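Local coordinates for beta-ketoacyl-[acyl-carrier-protein] synthase FabY (Pseudomonas aeruginosa, PDB 4CW4), which catalyses the condensation of acetyl-CoA with malonyl-ACP to acetoacetyl-ACP, the primer of bacterial fatty acid synthesis, at residues Gly476-Leu479 and Ala480-Ala484; Phe348-Ala351 and Ser352-Phe355; Glu320-Glu323 and Gly324-Met328. All coordinates share one frame; numbering follows the deposited sequence.

Contact 1: residues Gly476-Leu479 and Ala480-Ala484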
# COMPACT_ATOMS: atom_id res chain seq x y z
N GLY A 476 -12.20 12.23 14.82
CA GLY A 476 -12.53 11.99 13.43
C GLY A 476 -11.89 10.72 12.92
O GLY A 476 -11.43 9.88 13.70
N HIS A 477 -11.90 10.58 11.60
CA HIS A 477 -11.50 9.38 10.90
C HIS A 477 -10.18 9.61 10.18
O HIS A 477 -10.13 10.28 9.15
CB HIS A 477 -12.59 9.05 9.89
CG HIS A 477 -12.48 7.69 9.29
ND1 HIS A 477 -11.30 6.99 9.30
CD2 HIS A 477 -13.39 6.90 8.68
CE1 HIS A 477 -11.50 5.81 8.73
NE2 HIS A 477 -12.76 5.73 8.34
N SER A 478 -9.10 9.06 10.73
CA SER A 478 -7.75 9.27 10.19
C SER A 478 -7.33 8.22 9.16
O SER A 478 -6.15 8.06 8.86
CB SER A 478 -6.72 9.34 11.32
OG SER A 478 -6.75 8.12 12.04
N LEU A 479 -8.31 7.53 8.59
CA LEU A 479 -8.09 6.71 7.40
C LEU A 479 -7.18 5.54 7.77
O LEU A 479 -7.59 4.70 8.57
CB LEU A 479 -7.58 7.55 6.23
CG LEU A 479 -8.45 8.75 5.80
CD1 LEU A 479 -7.94 9.36 4.51
CD2 LEU A 479 -9.94 8.38 5.67
N ALA A 480 -5.97 5.45 7.21
CA ALA A 480 -5.09 4.33 7.58
C ALA A 480 -4.92 4.20 9.08
O ALA A 480 -4.89 3.10 9.62
CB ALA A 480 -3.69 4.44 6.94
N THR A 481 -4.84 5.33 9.77
CA THR A 481 -4.47 5.33 11.17
C THR A 481 -5.67 5.13 12.08
O THR A 481 -5.53 5.07 13.30
CB THR A 481 -3.76 6.67 11.49
OG1 THR A 481 -2.80 6.92 10.46
CG2 THR A 481 -3.06 6.65 12.84
N ALA A 482 -6.86 5.00 11.50
CA ALA A 482 -8.08 5.00 12.30
C ALA A 482 -8.06 3.94 13.41
O ALA A 482 -8.39 4.23 14.56
CB ALA A 482 -9.28 4.81 11.43
N SER A 483 -7.71 2.71 13.08
CA SER A 483 -7.75 1.66 14.08
C SER A 483 -6.58 1.71 15.05
O SER A 483 -6.65 1.08 16.09
CB SER A 483 -7.95 0.28 13.45
OG SER A 483 -7.00 -0.00 12.43
N ALA A 484 -5.55 2.47 14.74
CA ALA A 484 -4.51 2.77 15.73
C ALA A 484 -5.04 3.80 16.76
O ALA A 484 -4.79 3.66 17.94
CB ALA A 484 -3.24 3.30 15.07
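Between Ser478 and Ala482 the backbone winds through two successive i to i+3 turns, Thr481 N bonding to Ser478 O at 3.2 Å and Ala482 N to Leu479 O at 3.0 Å, and so enters the helix that runs on from Ala482. The methyl CB of Ala482 lies 3.6 Å from CE1 of His477 and meets the imidazole obliquely. CG of His477 stands anti to the backbone N (chi1 -168°), which brings the ring alongside the turn, where ND1 accepts the amide of Leu479 at 3.1 Å, the amide N lying tilted from the ring plane. In ketosynthases of the thiolase fold two histidines and a cysteine form the catalytic centre. His477 is the predicted second histidine here, its side chain about 3 Å from that of Cys286 and about 4 Å from that of His439. One face of its imidazole receives CD2 of Leu479, 4.1 Å above the plane and offset toward the rim. Ser478 OG, 3.4 Å from Thr481 CB, is hydrogen-bonded to Asp485 in the first turn of helix 482-496, while Thr481 OG1 reaches Ser366 O on strand 366-374.

Contact 2: residues Phe348-Ala351 and Ser352-Phe355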
# COMPACT_ATOMS: atom_id res chain seq x y z
N PHE A 348 -19.40 22.65 14.59
CA PHE A 348 -18.54 21.72 13.89
C PHE A 348 -17.78 20.82 14.85
O PHE A 348 -17.25 19.81 14.43
CB PHE A 348 -17.59 22.44 12.95
CG PHE A 348 -18.28 23.03 11.75
CD1 PHE A 348 -18.74 22.21 10.75
CD2 PHE A 348 -18.48 24.40 11.64
CE1 PHE A 348 -19.39 22.73 9.64
CE2 PHE A 348 -19.12 24.92 10.53
CZ PHE A 348 -19.59 24.07 9.53
N ARG A 349 -17.72 21.18 16.13
CA ARG A 349 -17.12 20.29 17.12
C ARG A 349 -17.93 19.02 17.30
O ARG A 349 -17.41 18.03 17.82
CB ARG A 349 -16.92 21.01 18.45
CG ARG A 349 -15.91 22.14 18.29
CD ARG A 349 -15.65 23.02 19.49
NE ARG A 349 -14.50 23.88 19.17
CZ ARG A 349 -14.58 25.03 18.51
NH1 ARG A 349 -15.75 25.53 18.15
NH2 ARG A 349 -13.47 25.71 18.24
N ARG A 350 -19.18 19.03 16.84
CA ARG A 350 -20.03 17.84 16.93
C ARG A 350 -20.28 17.27 15.53
O ARG A 350 -21.29 16.61 15.28
CB ARG A 350 -21.35 18.18 17.62
CG ARG A 350 -21.14 18.59 19.08
CD ARG A 350 -22.43 19.02 19.74
NE ARG A 350 -23.40 17.94 19.82
CZ ARG A 350 -24.65 18.05 20.22
NH1 ARG A 350 -25.13 19.23 20.60
NH2 ARG A 350 -25.44 16.98 20.23
N ALA A 351 -19.33 17.48 14.61
CA ALA A 351 -19.52 16.96 13.25
C ALA A 351 -19.57 15.43 13.23
O ALA A 351 -20.23 14.85 12.37
CB ALA A 351 -18.45 17.46 12.32
N SER A 352 -18.86 14.81 14.16
CA SER A 352 -18.74 13.36 14.22
C SER A 352 -19.58 12.80 15.37
O SER A 352 -19.26 13.00 16.56
CB SER A 352 -17.28 12.97 14.35
OG SER A 352 -17.14 11.56 14.19
N ARG A 353 -20.65 12.12 14.99
CA ARG A 353 -21.72 11.67 15.89
C ARG A 353 -22.00 10.16 15.73
O ARG A 353 -23.06 9.77 15.25
CB ARG A 353 -23.01 12.45 15.55
CG ARG A 353 -22.95 13.92 15.96
CD ARG A 353 -23.94 14.75 15.13
NE ARG A 353 -24.05 16.16 15.52
CZ ARG A 353 -24.98 16.68 16.31
NH1 ARG A 353 -25.91 15.89 16.87
NH2 ARG A 353 -25.00 17.99 16.55
N PRO A 354 -20.99 9.32 16.01
CA PRO A 354 -21.19 7.87 15.88
C PRO A 354 -22.45 7.40 16.62
O PRO A 354 -22.66 7.77 17.76
CB PRO A 354 -19.94 7.28 16.54
CG PRO A 354 -18.92 8.37 16.49
CD PRO A 354 -19.71 9.65 16.64
N PHE A 355 -23.27 6.60 15.94
CA PHE A 355 -24.48 5.99 16.50
C PHE A 355 -25.61 6.97 16.84
O PHE A 355 -26.64 6.53 17.31
CB PHE A 355 -24.14 5.07 17.67
CG PHE A 355 -23.23 3.94 17.25
CD1 PHE A 355 -23.69 2.92 16.44
CD2 PHE A 355 -21.91 3.96 17.62
CE1 PHE A 355 -22.83 1.93 16.00
CE2 PHE A 355 -21.05 2.96 17.21
CZ PHE A 355 -21.51 1.94 16.40
O HOH W 1 -17.10 15.58 16.42
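Arg350 and Arg353 lay their guanidinium groups against each other, the planes only 20° apart and the two side chains crossing at a slant. NH2 of Arg353 sits over one face of the Arg350 guanidinium, 3.5 Å above its plane and displaced toward the rim, and the closest pair of nitrogens, Arg350 NH2 and Arg353 NH1, is 3.6 Å apart. Two features of chain shape produce this overlap. Arg350 is bent at chi3 (64°), turning its end toward its neighbour, whereas Arg353 runs extended from CG to NE. On the way Arg353 NE passes Arg350 O at 2.8 Å and makes a weak hydrogen bond to it. The backbone beneath is a short 3-10 turn, with Ala351 N bonded to Phe348 O at 3.1 Å. Just beyond, a water lies 2.8 Å from Arg349 O and accepts from Ser352 N at 3.0 Å.

The next shell holds the end of Arg350. Its NE donates to Thr504 O and its NH2 forms a salt bridge with Asp506, while Arg353 packs on Ile340 and Glu341 of helix 334-341. Ser352 OG bonds to Lys472 O, tying this loop, which links helix 334-341 to strand 366-374, to the start of helix 472-475. Two stacked cations would ordinarily repel, but the carboxylate of Asp506 and the carbonyl of Thr504 probably offset part of that cost, with Arg350 O adding its weak bond.

Contact 3: residues Glu320-Glu323 and Gly324-Met328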
# COMPACT_ATOMS: atom_id res chain seq x y z
N GLU A 320 -8.30 18.32 -2.27
CA GLU A 320 -8.62 17.24 -3.21
C GLU A 320 -9.19 16.02 -2.49
O GLU A 320 -10.14 15.39 -2.98
CB GLU A 320 -7.36 16.85 -3.99
CG GLU A 320 -6.78 17.95 -4.90
CD GLU A 320 -5.92 18.96 -4.16
OE1 GLU A 320 -5.69 18.83 -2.92
OE2 GLU A 320 -5.44 19.89 -4.85
N CYS A 321 -8.63 15.70 -1.32
CA CYS A 321 -9.14 14.57 -0.54
C CYS A 321 -10.54 14.85 -0.05
O CYS A 321 -11.40 13.99 -0.10
CB CYS A 321 -8.24 14.28 0.64
SG CYS A 321 -6.61 13.80 0.18
N ILE A 322 -10.77 16.07 0.42
CA ILE A 322 -12.07 16.45 0.91
C ILE A 322 -13.09 16.38 -0.22
O ILE A 322 -14.17 15.79 -0.06
CB ILE A 322 -12.06 17.85 1.58
CG1 ILE A 322 -11.18 17.84 2.84
CG2 ILE A 322 -13.47 18.30 1.91
CD1 ILE A 322 -10.85 19.23 3.36
N GLU A 323 -12.77 16.95 -1.38
CA GLU A 323 -13.70 16.87 -2.50
C GLU A 323 -13.92 15.45 -2.98
O GLU A 323 -15.04 15.09 -3.34
CB GLU A 323 -13.28 17.77 -3.66
CG GLU A 323 -14.36 17.79 -4.75
CD GLU A 323 -14.06 18.66 -5.94
OE1 GLU A 323 -13.08 19.44 -5.94
OE2 GLU A 323 -14.84 18.58 -6.91
N GLY A 324 -12.87 14.63 -2.99
CA GLY A 324 -12.98 13.24 -3.43
C GLY A 324 -13.94 12.42 -2.57
O GLY A 324 -14.78 11.67 -3.08
N TYR A 325 -13.83 12.56 -1.25
CA TYR A 325 -14.77 11.89 -0.36
C TYR A 325 -16.18 12.49 -0.41
O TYR A 325 -17.16 11.77 -0.36
CB TYR A 325 -14.25 11.85 1.07
CG TYR A 325 -13.16 10.82 1.31
CD1 TYR A 325 -13.45 9.47 1.33
CD2 TYR A 325 -11.85 11.20 1.51
CE1 TYR A 325 -12.47 8.52 1.57
CE2 TYR A 325 -10.86 10.27 1.76
CZ TYR A 325 -11.17 8.93 1.77
OH TYR A 325 -10.19 7.99 1.99
N SER A 326 -16.26 13.81 -0.52
CA SER A 326 -17.54 14.48 -0.65
C SER A 326 -18.28 13.99 -1.90
O SER A 326 -19.48 13.74 -1.87
CB SER A 326 -17.35 16.00 -0.72
OG SER A 326 -16.81 16.49 0.49
N ALA A 327 -17.54 13.82 -2.99
CA ALA A 327 -18.12 13.40 -4.27
C ALA A 327 -18.82 12.05 -4.15
O ALA A 327 -19.74 11.75 -4.90
CB ALA A 327 -17.06 13.36 -5.37
N MET A 328 -18.37 11.23 -3.19
CA MET A 328 -19.03 9.98 -2.84
C MET A 328 -20.18 10.13 -1.85
O MET A 328 -20.85 9.15 -1.54
CB MET A 328 -18.04 9.06 -2.14
CG MET A 328 -16.74 8.85 -2.84
SD MET A 328 -15.70 7.74 -1.88
CE MET A 328 -16.65 6.22 -1.95
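Tyr325 leans its ring back beside the preceding turn of the helix, bringing CD2 to 3.3 Å from Cys321 O, which the ring meets obliquely. The two residues are one turn apart (i, i+4) on the short alpha-helix 319-327 of the ketosynthase fold, and the same carbonyl takes the amide N of Tyr325 at 3.0 Å. With CG anti to the carbonyl carbon and beside the backbone N (chi1 -76°), the tyrosine leans toward the start of the helix. Its ring meets Phe361 edge to face and also packs on Phe260 of the second subunit; its side chain lies about 5 Å from that of Cys286, the probable active-site cysteine.

Glu323 leaves the helix in another direction. CG stands anti to the backbone N (chi1 -173°) and the chain beyond it is extended, carrying the carboxylate across the dimer interface, where OE1 forms a salt bridge with Arg245 and OE2 accepts from Val251 N, both of the second subunit. On the helix itself Glu323 O takes the amide N of Ala327 at 2.8 Å. The side chain of Ser326 has two conformers; in one it folds back along the helix, where CG2 of Ile322 flanks its OG at 4.1 Å and Ile322 O accepts from that OG at 2.8 Å, the hydroxyl lying 42° above the carbonyl plane. Only in that conformer is the carbonyl gripped twice, since Ser326 N also bonds to Ile322 O, at 2.9 Å.

In the fold
Three local turns of one ketosynthase domain illustrate how chemistry follows place. Contact 1 is fully buried, its centre about 5 Å from that of the chain, and combines a predicted catalytic histidine with small and aliphatic side chains. Contact 2, about 19 Å out but largely buried, relies on charge in a loop that holds only a short 3-10 turn. Contact 3, about 20 Å out and partly buried, is regular helix and alone touches the second subunit. Contacts 1 and 3 meet where Leu479 CD1 packs on Tyr325 OH at 3.6 Å, and Phe361 meets both His477 and Tyr325. Contact 2 touches neither, though its loop leads on to strand 366-374, on which contact 1 rests.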